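Local coordinates for 8-demethyl-8-aminoriboflavin-5'-phosphate synthase (Streptomyces davawensis, PDB 5MLD), which replaces the C-8 methyl group of riboflavin-5'-phosphate (FMN) by an amino group taken from glutamate, a step in making the antibiotic roseoflavin, at residues H47-E52 / L104-L109; I87-T92 / S98-I103. All blocks are in the same frame, centred on the assembly; numbering follows the deposited sequence.

Contact 1 of 2, residues H47-E52 / L104-L109; sequences HDIEQE and LEKLNL. With 8DP (8-demethyl-8-aminoriboflavin-5'-phosphate), chain L.
Lys-106 reaches from the last turn of helix 98-107 to Ile-49 and the carbonyl of Glu-50, tying this helix of the flavodoxin-like fold to the irregular loop that follows strand 38-43. Its CB points at the loop, and CG stands anti to the carbonyl carbon, beside the backbone N (chi1 -63°). The chain stays extended as far as CD, which lies 3.6 Å from CG2 of Ile-49; CE passes the same methyl a little farther off, and the two carbons run across it at a slant. Bends at the third and fourth torsions then turn the ammonium to the backbone: NZ donates to Glu-50 O at 2.8 Å, in the carbonyl plane, with a C=O...N angle of 154°. A second partner of NZ is a water at 3.2 Å that in turn donates to the carbonyl O of Glu-52. Trp-72 adds a cation-pi contact to the same lysine, and Ile-49 packs on that tryptophan as well. The carboxylate of Glu-50 leads away from the lysine; its OE1 forms salt bridges with Arg-68 and Lys-65, while its OE2 accepts the backbone N-H of Glu-52 on the anti side, somewhat out of the carboxylate plane. On the helix, Glu-105 OE2 bonds Thr-92 OG1 of the second subunit and OE1 bonds Ser-98 OG of that subunit. The flavin hydrogen-bonded by the second subunit brings its C10 methyl to 3.5 Å from Glu-105 O. A further water joins the two segments beside this interface, donating to Gln-51 O at 3.0 Å and to Glu-105 OE1 at 2.7 Å.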
ATOM      1  N   HIS A  47     -15.008 -21.997 -10.508  1.00 16.35           N
ATOM      2  CA  HIS A  47     -16.366 -21.995 -10.000  1.00 19.90           C
ATOM      3  C   HIS A  47     -17.093 -20.714 -10.373  1.00 19.17           C
ATOM      4  O   HIS A  47     -16.491 -19.643 -10.486  1.00 22.73           O
ATOM      5  CB  HIS A  47     -16.341 -22.174  -8.488  1.00 21.13           C
ATOM      6  CG  HIS A  47     -15.767 -23.486  -8.080  1.00 21.65           C
ATOM      7  ND1 HIS A  47     -16.519 -24.640  -8.040  1.00 23.72           N
ATOM      8  CD2 HIS A  47     -14.499 -23.846  -7.767  1.00 22.78           C
ATOM      9  CE1 HIS A  47     -15.742 -25.653  -7.693  1.00 27.05           C
ATOM     10  NE2 HIS A  47     -14.516 -25.195  -7.513  1.00 26.27           N
ATOM     11  N   ASP A  48     -18.407 -20.845 -10.545  1.00 20.42           N
ATOM     12  CA  ASP A  48     -19.249 -19.746 -10.993  1.00 19.91           C
ATOM     13  C   ASP A  48     -19.626 -18.901  -9.783  1.00 21.25           C
ATOM     14  O   ASP A  48     -20.548 -19.237  -9.043  1.00 24.46           O
ATOM     15  CB  ASP A  48     -20.473 -20.303 -11.710  1.00 22.08           C
ATOM     16  CG  ASP A  48     -21.397 -19.228 -12.215  1.00 25.12           C
ATOM     17  OD1 ASP A  48     -20.933 -18.098 -12.477  1.00 24.53           O
ATOM     18  OD2 ASP A  48     -22.603 -19.519 -12.342  1.00 30.88           O
ATOM     19  N   ILE A  49     -18.920 -17.785  -9.594  1.00 18.82           N
ATOM     20  CA  ILE A  49     -19.150 -16.872  -8.476  1.00 18.23           C
ATOM     21  C   ILE A  49     -19.520 -15.510  -9.047  1.00 21.12           C
ATOM     22  O   ILE A  49     -18.691 -14.871  -9.703  1.00 23.47           O
ATOM     23  CB  ILE A  49     -17.904 -16.747  -7.582  1.00 21.67           C
ATOM     24  CG1 ILE A  49     -17.424 -18.112  -7.068  1.00 25.32           C
ATOM     25  CG2 ILE A  49     -18.150 -15.742  -6.453  1.00 22.30           C
ATOM     26  CD1 ILE A  49     -18.411 -18.856  -6.237  1.00 26.42           C
ATOM     27  N   GLU A  50     -20.747 -15.050  -8.776  1.00 21.66           N
ATOM     28  CA  GLU A  50     -21.220 -13.807  -9.379  1.00 21.86           C
ATOM     29  C   GLU A  50     -20.539 -12.603  -8.742  1.00 21.98           C
ATOM     30  O   GLU A  50     -20.494 -12.476  -7.515  1.00 20.55           O
ATOM     31  CB  GLU A  50     -22.743 -13.681  -9.244  1.00 18.53           C
ATOM     32  CG  GLU A  50     -23.287 -12.367  -9.800  1.00 22.10           C
ATOM     33  CD  GLU A  50     -22.868 -12.108 -11.255  1.00 28.62           C
ATOM     34  OE1 GLU A  50     -23.014 -13.016 -12.113  1.00 25.97           O
ATOM     35  OE2 GLU A  50     -22.391 -10.988 -11.541  1.00 28.85           O
ATOM     36  N   GLN A  51     -20.004 -11.719  -9.592  1.00 18.28           N
ATOM     37  CA  GLN A  51     -19.288 -10.530  -9.142  1.00 21.31           C
ATOM     38  C   GLN A  51     -20.222  -9.365  -8.834  1.00 22.27           C
ATOM     39  O   GLN A  51     -19.905  -8.524  -7.984  1.00 23.05           O
ATOM     40  CB  GLN A  51     -18.286 -10.103 -10.220  1.00 26.30           C
ATOM     41  CG  GLN A  51     -17.523  -8.820  -9.926  1.00 22.80           C
ATOM     42  CD  GLN A  51     -16.625  -8.427 -11.088  1.00 23.92           C
ATOM     43  OE1 GLN A  51     -16.945  -8.690 -12.250  1.00 27.37           O
ATOM     44  NE2 GLN A  51     -15.483  -7.837 -10.779  1.00 20.11           N
ATOM     45  N   GLU A  52     -21.357  -9.284  -9.518  1.00 20.10           N
ATOM     46  CA  GLU A  52     -22.203  -8.106  -9.409  1.00 22.08           C
ATOM     47  C   GLU A  52     -22.885  -8.048  -8.049  1.00 20.36           C
ATOM     48  O   GLU A  52     -23.094  -9.064  -7.377  1.00 24.35           O
ATOM     49  CB  GLU A  52     -23.256  -8.086 -10.519  1.00 20.97           C
ATOM     50  CG  GLU A  52     -22.671  -7.772 -11.885  1.00 23.28           C
ATOM     51  CD  GLU A  52     -23.638  -8.037 -13.020  1.00 24.44           C
ATOM     52  OE1 GLU A  52     -24.857  -7.808 -12.838  1.00 24.93           O
ATOM     53  OE2 GLU A  52     -23.173  -8.461 -14.103  1.00 24.81           O
ATOM     54  N   LEU A 104     -13.053 -11.872  -1.565  1.00 16.85           N
ATOM     55  CA  LEU A 104     -12.964 -11.054  -0.361  1.00 18.27           C
ATOM     56  C   LEU A 104     -14.089 -10.022  -0.301  1.00 20.01           C
ATOM     57  O   LEU A 104     -14.623  -9.740   0.776  1.00 19.88           O
ATOM     58  CB  LEU A 104     -11.591 -10.382  -0.287  1.00 23.98           C
ATOM     59  CG  LEU A 104     -10.366 -11.272  -0.034  1.00 24.19           C
ATOM     60  CD1 LEU A 104      -9.096 -10.459  -0.191  1.00 26.17           C
ATOM     61  CD2 LEU A 104     -10.439 -11.863   1.364  1.00 27.85           C
ATOM     62  N   GLU A 105     -14.463  -9.441  -1.444  1.00 17.99           N
ATOM     63  CA  GLU A 105     -15.622  -8.547  -1.478  1.00 18.51           C
ATOM     64  C   GLU A 105     -16.882  -9.247  -0.971  1.00 23.85           C
ATOM     65  O   GLU A 105     -17.647  -8.687  -0.168  1.00 21.55           O
ATOM     66  CB  GLU A 105     -15.847  -8.020  -2.901  1.00 19.76           C
ATOM     67  CG  GLU A 105     -14.889  -6.918  -3.336  1.00 20.89           C
ATOM     68  CD  GLU A 105     -14.996  -6.608  -4.819  1.00 20.12           C
ATOM     69  OE1 GLU A 105     -15.543  -7.457  -5.587  1.00 17.42           O
ATOM     70  OE2 GLU A 105     -14.553  -5.499  -5.216  1.00 20.96           O
ATOM     71  N   LYS A 106     -17.141 -10.463  -1.460  1.00 21.95           N
ATOM     72  CA  LYS A 106     -18.337 -11.179  -1.029  1.00 22.42           C
ATOM     73  C   LYS A 106     -18.237 -11.622   0.422  1.00 25.67           C
ATOM     74  O   LYS A 106     -19.243 -11.609   1.151  1.00 21.41           O
ATOM     75  CB  LYS A 106     -18.576 -12.364  -1.954  1.00 23.30           C
ATOM     76  CG  LYS A 106     -18.844 -11.894  -3.382  1.00 26.59           C
ATOM     77  CD  LYS A 106     -19.093 -13.046  -4.343  1.00 26.73           C
ATOM     78  CE  LYS A 106     -20.512 -13.612  -4.257  1.00 25.01           C
ATOM     79  NZ  LYS A 106     -21.521 -12.749  -4.913  1.00 23.63           N
ATOM     80  N   LEU A 107     -17.037 -11.987   0.863  1.00 21.42           N
ATOM     81  CA  LEU A 107     -16.855 -12.411   2.244  1.00 23.32           C
ATOM     82  C   LEU A 107     -17.121 -11.267   3.218  1.00 29.68           C
ATOM     83  O   LEU A 107     -17.525 -11.510   4.362  1.00 33.35           O
ATOM     84  CB  LEU A 107     -15.442 -12.976   2.427  1.00 22.75           C
ATOM     85  CG  LEU A 107     -15.179 -13.884   3.625  1.00 29.50           C
ATOM     86  CD1 LEU A 107     -16.156 -15.036   3.639  1.00 22.34           C
ATOM     87  CD2 LEU A 107     -13.746 -14.409   3.627  1.00 23.83           C
ATOM     88  N   ASN A 108     -16.931 -10.019   2.789  0.53 29.96           N
ATOM     89  CA  ASN A 108     -17.123  -8.885   3.689  0.53 31.47           C
ATOM     90  C   ASN A 108     -18.594  -8.638   3.978  0.53 34.28           C
ATOM     91  O   ASN A 108     -19.029  -7.490   4.115  0.53 39.39           O
ATOM     92  CB  ASN A 108     -16.495  -7.617   3.120  0.53 32.12           C
ATOM     93  CG  ASN A 108     -15.125  -7.344   3.698  0.53 33.37           C
ATOM     94  OD1 ASN A 108     -14.186  -8.106   3.481  0.53 32.79           O
ATOM     95  ND2 ASN A 108     -15.003  -6.244   4.437  0.53 34.50           N
ATOM     96  N   LEU A 109     -19.369  -9.709   4.044  0.53 34.18           N
ATOM     97  CA  LEU A 109     -20.682  -9.675   4.644  0.53 36.38           C
ATOM     98  C   LEU A 109     -20.648 -10.171   6.073  0.53 35.64           C
ATOM     99  O   LEU A 109     -21.678 -10.125   6.761  0.53 35.56           O
ATOM    100  CB  LEU A 109     -21.659 -10.536   3.832  0.53 34.07           C
ATOM    101  CG  LEU A 109     -22.185 -10.096   2.461  0.53 35.86           C
ATOM    102  CD1 LEU A 109     -23.699 -10.319   2.344  0.53 36.96           C
ATOM    103  CD2 LEU A 109     -21.841  -8.652   2.170  0.53 35.82           C
TER
HETATM  104  C4  8DP L 301     -17.622   1.759  -0.605  1.00 24.83           C
HETATM  105  C5  8DP L 301     -17.724   1.306   0.838  1.00 19.09           C
HETATM  106  C8  8DP L 301     -18.079  -2.879   0.138  1.00 23.06           C
HETATM  107  N3  8DP L 301     -14.431  -1.417   1.396  1.00 19.54           N
HETATM  108  C2  8DP L 301     -19.310   3.001  -2.044  1.00 27.62           C
HETATM  109  N2  8DP L 301     -19.347  -3.417  -0.299  1.00 22.33           N
HETATM  110  N1  8DP L 301     -16.578   0.327   1.064  1.00 22.38           N
HETATM  111  C6  8DP L 301     -16.711  -0.999   0.806  1.00 20.29           C
HETATM  112  O6  8DP L 301     -19.962   1.119  -0.789  1.00 29.51           O
HETATM  113  N4  8DP L 301     -15.222   2.095   1.719  1.00 20.21           N
HETATM  114  C12 8DP L 301     -15.614  -1.885   0.979  1.00 21.64           C
HETATM  115  C13 8DP L 301     -15.375   0.783   1.470  1.00 21.52           C
HETATM  116  C14 8DP L 301     -14.294  -0.095   1.636  1.00 20.59           C
HETATM  117  C15 8DP L 301     -13.066   0.432   2.055  1.00 20.03           C
HETATM  118  C16 8DP L 301     -14.054   2.553   2.119  1.00 22.68           C
HETATM  119  C1  8DP L 301     -20.320   2.658  -3.161  1.00 22.98           C
HETATM  120  C3  8DP L 301     -18.871   1.650  -1.491  1.00 33.24           C
HETATM  121  C7  8DP L 301     -17.940  -1.502   0.378  1.00 23.17           C
HETATM  122  C9  8DP L 301     -16.967  -3.751   0.303  1.00 19.70           C
HETATM  123  O1  8DP L 301     -22.383   3.040  -5.381  1.00 22.21           O
HETATM  124  P1  8DP L 301     -20.875   2.787  -5.717  1.00 19.88           P
HETATM  125  O2  8DP L 301     -20.659   1.298  -6.013  1.00 22.72           O
HETATM  126  O3  8DP L 301     -20.412   3.701  -6.877  1.00 16.69           O
HETATM  127  O4  8DP L 301     -19.915   3.215  -4.456  1.00 20.56           O
HETATM  128  O5  8DP L 301     -18.283   3.822  -2.513  1.00 27.77           O
HETATM  129  O7  8DP L 301     -16.583   2.208  -1.125  1.00 19.86           O
HETATM  130  C10 8DP L 301     -17.137  -5.220   0.026  1.00 25.06           C
HETATM  131  C11 8DP L 301     -15.752  -3.264   0.727  1.00 21.67           C
HETATM  132  O8  8DP L 301     -11.932  -0.396   2.225  1.00 20.66           O
HETATM  133  N5  8DP L 301     -12.983   1.749   2.293  1.00 20.94           N
HETATM  134  O9  8DP L 301     -13.880   3.933   2.388  1.00 20.91           O
HETATM  135  O   HOH W   1     -17.863  -8.901  -5.881  1.00 28.36           O
HETATM  136  O   HOH W   2     -21.802  -9.606  -4.881  1.00 35.56           O

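Contact 2 of 2, residues I87-T92 / S98-I103. With 8DP (8-demethyl-8-aminoriboflavin-5'-phosphate), chain I.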
ATOM      1  N   ILE A  87      -5.171 -17.957   1.783  1.00 17.32           N
ATOM      2  CA  ILE A  87      -5.315 -17.410   0.436  1.00 20.72           C
ATOM      3  C   ILE A  87      -3.998 -17.640  -0.293  1.00 17.01           C
ATOM      4  O   ILE A  87      -2.931 -17.251   0.191  1.00 20.61           O
ATOM      5  CB  ILE A  87      -5.675 -15.918   0.461  1.00 18.47           C
ATOM      6  CG1 ILE A  87      -6.969 -15.649   1.250  1.00 17.58           C
ATOM      7  CG2 ILE A  87      -5.755 -15.387  -0.982  1.00 20.52           C
ATOM      8  CD1 ILE A  87      -8.207 -16.238   0.637  1.00 25.18           C
ATOM      9  N   ALA A  88      -4.063 -18.291  -1.442  1.00 12.93           N
ATOM     10  CA  ALA A  88      -2.861 -18.586  -2.217  1.00 15.39           C
ATOM     11  C   ALA A  88      -3.016 -17.824  -3.524  1.00 15.01           C
ATOM     12  O   ALA A  88      -3.693 -18.291  -4.444  1.00 16.94           O
ATOM     13  CB  ALA A  88      -2.682 -20.083  -2.440  1.00 15.65           C
ATOM     14  N   THR A  89      -2.385 -16.659  -3.605  1.00 16.71           N
ATOM     15  CA  THR A  89      -2.718 -15.785  -4.709  1.00 15.18           C
ATOM     16  C   THR A  89      -1.489 -15.439  -5.537  1.00 18.91           C
ATOM     17  O   THR A  89      -0.418 -15.144  -4.991  1.00 20.06           O
ATOM     18  CB  THR A  89      -3.391 -14.489  -4.206  1.00 18.51           C
ATOM     19  OG1 THR A  89      -3.777 -13.694  -5.334  1.00 16.07           O
ATOM     20  CG2 THR A  89      -2.465 -13.676  -3.276  1.00 16.94           C
ATOM     21  N   PRO A  90      -1.609 -15.474  -6.859  1.00 15.86           N
ATOM     22  CA  PRO A  90      -0.653 -14.740  -7.687  1.00 17.32           C
ATOM     23  C   PRO A  90      -0.788 -13.257  -7.387  1.00 17.77           C
ATOM     24  O   PRO A  90      -1.792 -12.797  -6.832  1.00 18.41           O
ATOM     25  CB  PRO A  90      -1.091 -15.059  -9.124  1.00 17.39           C
ATOM     26  CG  PRO A  90      -2.120 -16.122  -9.030  1.00 18.57           C
ATOM     27  CD  PRO A  90      -2.703 -16.061  -7.651  1.00 15.18           C
ATOM     28  N   ILE A  91       0.221 -12.491  -7.794  1.00 16.28           N
ATOM     29  CA  ILE A  91       0.193 -11.036  -7.658  1.00 17.62           C
ATOM     30  C   ILE A  91      -0.163 -10.419  -9.003  1.00 16.60           C
ATOM     31  O   ILE A  91       0.478 -10.728 -10.013  1.00 18.26           O
ATOM     32  CB  ILE A  91       1.543 -10.505  -7.163  1.00 16.73           C
ATOM     33  CG1 ILE A  91       1.821 -11.094  -5.770  1.00 14.97           C
ATOM     34  CG2 ILE A  91       1.549  -8.946  -7.201  1.00 16.59           C
ATOM     35  CD1 ILE A  91       3.249 -10.916  -5.255  1.00 18.39           C
ATOM     36  N   THR A  92      -1.174  -9.541  -9.025  1.00 13.91           N
ATOM     37  CA  THR A  92      -1.431  -8.744 -10.228  1.00 16.66           C
ATOM     38  C   THR A  92      -1.605  -7.291  -9.826  1.00 14.92           C
ATOM     39  O   THR A  92      -2.381  -6.991  -8.913  1.00 17.09           O
ATOM     40  CB  THR A  92      -2.663  -9.213 -11.043  1.00 18.77           C
ATOM     41  OG1 THR A  92      -3.883  -9.067 -10.293  1.00 17.28           O
ATOM     42  CG2 THR A  92      -2.504 -10.648 -11.528  1.00 17.85           C
ATOM     43  N   SER A  98      -7.674 -10.426  -9.216  1.00 14.34           N
ATOM     44  CA  SER A  98      -9.066  -9.987  -9.196  1.00 16.74           C
ATOM     45  C   SER A  98      -9.982 -11.085  -8.667  1.00 16.01           C
ATOM     46  O   SER A  98     -11.033 -10.785  -8.079  1.00 18.95           O
ATOM     47  CB  SER A  98      -9.526  -9.540 -10.589  1.00 15.69           C
ATOM     48  OG  SER A  98      -9.414 -10.603 -11.518  1.00 17.69           O
ATOM     49  N   ALA A  99      -9.602 -12.358  -8.858  1.00 14.81           N
ATOM     50  CA  ALA A  99     -10.403 -13.464  -8.327  1.00 18.09           C
ATOM     51  C   ALA A  99     -10.413 -13.480  -6.800  1.00 16.22           C
ATOM     52  O   ALA A  99     -11.470 -13.673  -6.184  1.00 16.99           O
ATOM     53  CB  ALA A  99      -9.882 -14.800  -8.862  1.00 17.42           C
ATOM     54  N   ALA A 100      -9.245 -13.313  -6.179  1.00 17.29           N
ATOM     55  CA  ALA A 100      -9.178 -13.150  -4.727  1.00 14.16           C
ATOM     56  C   ALA A 100      -9.999 -11.948  -4.285  1.00 19.00           C
ATOM     57  O   ALA A 100     -10.682 -11.977  -3.250  1.00 17.07           O
ATOM     58  CB  ALA A 100      -7.715 -12.995  -4.293  1.00 14.44           C
ATOM     59  N   HIS A 101      -9.963 -10.890  -5.090  1.00 14.32           N
ATOM     60  CA  HIS A 101     -10.648  -9.646  -4.771  1.00 16.18           C
ATOM     61  C   HIS A 101     -12.163  -9.842  -4.714  1.00 17.92           C
ATOM     62  O   HIS A 101     -12.832  -9.342  -3.799  1.00 17.60           O
ATOM     63  CB  HIS A 101     -10.247  -8.628  -5.840  1.00 13.26           C
ATOM     64  CG  HIS A 101     -10.450  -7.200  -5.468  1.00 17.93           C
ATOM     65  ND1 HIS A 101      -9.709  -6.194  -6.044  1.00 18.41           N
ATOM     66  CD2 HIS A 101     -11.310  -6.595  -4.610  1.00 17.87           C
ATOM     67  CE1 HIS A 101     -10.088  -5.031  -5.547  1.00 17.07           C
ATOM     68  NE2 HIS A 101     -11.069  -5.241  -4.688  1.00 16.79           N
ATOM     69  N   VAL A 102     -12.724 -10.567  -5.690  1.00 13.05           N
ATOM     70  CA  VAL A 102     -14.161 -10.859  -5.675  1.00 15.84           C
ATOM     71  C   VAL A 102     -14.528 -11.656  -4.428  1.00 20.22           C
ATOM     72  O   VAL A 102     -15.505 -11.339  -3.734  1.00 18.98           O
ATOM     73  CB  VAL A 102     -14.573 -11.607  -6.956  1.00 19.72           C
ATOM     74  CG1 VAL A 102     -16.019 -12.076  -6.852  1.00 18.97           C
ATOM     75  CG2 VAL A 102     -14.419 -10.685  -8.159  1.00 19.10           C
ATOM     76  N   ILE A 103     -13.758 -12.716  -4.139  1.00 18.32           N
ATOM     77  CA  ILE A 103     -14.062 -13.565  -2.989  1.00 20.41           C
ATOM     78  C   ILE A 103     -14.068 -12.732  -1.722  1.00 21.93           C
ATOM     79  O   ILE A 103     -14.975 -12.847  -0.887  1.00 19.54           O
ATOM     80  CB  ILE A 103     -13.064 -14.734  -2.867  1.00 19.10           C
ATOM     81  CG1 ILE A 103     -13.172 -15.680  -4.064  1.00 22.50           C
ATOM     82  CG2 ILE A 103     -13.306 -15.489  -1.537  1.00 22.29           C
ATOM     83  CD1 ILE A 103     -14.589 -16.034  -4.437  1.00 20.39           C
TER
HETATM   84  C4  8DP I 301       2.379 -12.895 -11.868  1.00 24.32           C
HETATM   85  C5  8DP I 301       3.149 -11.912 -12.757  1.00 16.85           C
HETATM   86  C8  8DP I 301      -0.206 -10.454 -14.946  1.00 18.28           C
HETATM   87  N3  8DP I 301       1.407  -8.045 -11.963  1.00 17.75           N
HETATM   88  C2  8DP I 301       2.313 -15.476 -11.869  1.00 31.54           C
HETATM   89  N2  8DP I 301      -0.813 -11.244 -15.987  1.00 20.46           N
HETATM   90  N1  8DP I 301       2.548 -10.536 -12.503  1.00 18.08           N
HETATM   91  C6  8DP I 301       1.462 -10.115 -13.198  1.00 17.90           C
HETATM   92  O6  8DP I 301       2.068 -14.260 -13.859  1.00 29.79           O
HETATM   93  N4  8DP I 301       4.144 -10.147 -10.822  1.00 16.45           N
HETATM   94  C12 8DP I 301       0.902  -8.845 -12.938  1.00 17.72           C
HETATM   95  C13 8DP I 301       3.062  -9.740 -11.531  1.00 18.15           C
HETATM   96  C14 8DP I 301       2.483  -8.493 -11.258  1.00 17.66           C
HETATM   97  C15 8DP I 301       3.057  -7.714 -10.244  1.00 17.03           C
HETATM   98  C16 8DP I 301       4.650  -9.380  -9.876  1.00 15.40           C
HETATM   99  C1  8DP I 301       1.288 -16.539 -12.278  1.00 19.02           C
HETATM  100  C3  8DP I 301       1.801 -14.176 -12.491  1.00 32.91           C
HETATM  101  C7  8DP I 301       0.919 -10.919 -14.233  1.00 17.69           C
HETATM  102  C9  8DP I 301      -0.758  -9.173 -14.657  1.00 17.77           C
HETATM  103  O1  8DP I 301      -0.725 -19.254 -10.366  1.00 16.05           O
HETATM  104  P1  8DP I 301      -0.380 -18.373 -11.586  1.00 17.23           P
HETATM  105  O2  8DP I 301       0.260 -19.267 -12.705  1.00 17.43           O
HETATM  106  O3  8DP I 301      -1.604 -17.643 -12.121  1.00 14.90           O
HETATM  107  O4  8DP I 301       0.742 -17.302 -11.135  1.00 18.76           O
HETATM  108  O5  8DP I 301       2.410 -15.463 -10.488  1.00 23.59           O
HETATM  109  O7  8DP I 301       2.192 -12.701 -10.652  1.00 16.96           O
HETATM  110  C10 8DP I 301      -1.961  -8.655 -15.416  1.00 22.89           C
HETATM  111  C11 8DP I 301      -0.211  -8.397 -13.666  1.00 18.12           C
HETATM  112  O8  8DP I 301       2.527  -6.468  -9.910  1.00 18.70           O
HETATM  113  N5  8DP I 301       4.120  -8.179  -9.577  1.00 14.61           N
HETATM  114  O9  8DP I 301       5.772  -9.789  -9.112  1.00 16.45           O
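The flavin pocket of this flavodoxin-like fold takes Pro-90, Ile-91 and Thr-92 from the end of strand 84-92, and the same strand also backs onto the first turns of helix 98-107. Thr-89 and Ala-100 meet here: OG1 of the threonine lies 4.1 Å from CB of the alanine, whose small side chain is consistent with the close approach of strand and helix, Thr-89 CA and Ala-100 CA being 7.0 Å apart. That hydroxyl is placed opposite the backbone N about chi1 (-176°) and donates to Pro-90 O at 2.6 Å, in the carbonyl plane and on a lone pair; the N-H of Thr-97, just before the helix, also bonds to it. Nearer the flavin, Thr-92 OG1 comes to 4.2 Å from Ser-98 N. The hydroxyls of Thr-92 and Ser-98 are hydrogen-bonded to Glu-105 of the second subunit. Toward the ligand, Pro-90 CG packs against phosphate oxygen O3 and Ile-91 CG2 against C15 of the ring system. Thr-92 lays CA 3.4 Å from N3, with CB and CG2 along the neighbouring ring atoms. Thr-92 thus takes part in both flavin and helix contacts, and no hydrogen bond joins the two segments themselves. Strand 84-92 runs between parallel strands 4-9 and 125-132, bonded through its backbone to Leu-8 and Leu-130; helix 20-34 packs on Ala-88 and Pro-90, while helix 98-107 lies over Thr-89 and rests on helix 72-81 through Ile-103.

Both contacts use helix 98-107, contact 2 its first turns and contact 1 its last, and contact 2 is nested within the chain loop that contact 1 closes. Contact 2 is buried, a strand-to-helix packing of small side chains without a hydrogen bond across it. Contact 1 is only partly buried and draws on a lysine-to-carbonyl bond, bridging waters and the packing of Ile-49 on the lysine chain, with salt bridges only nearby. They touch through Ile-49, which packs on Ile-103 and Val-102, and through Gln-51, which packs on Val-102. The second subunit borders both contacts.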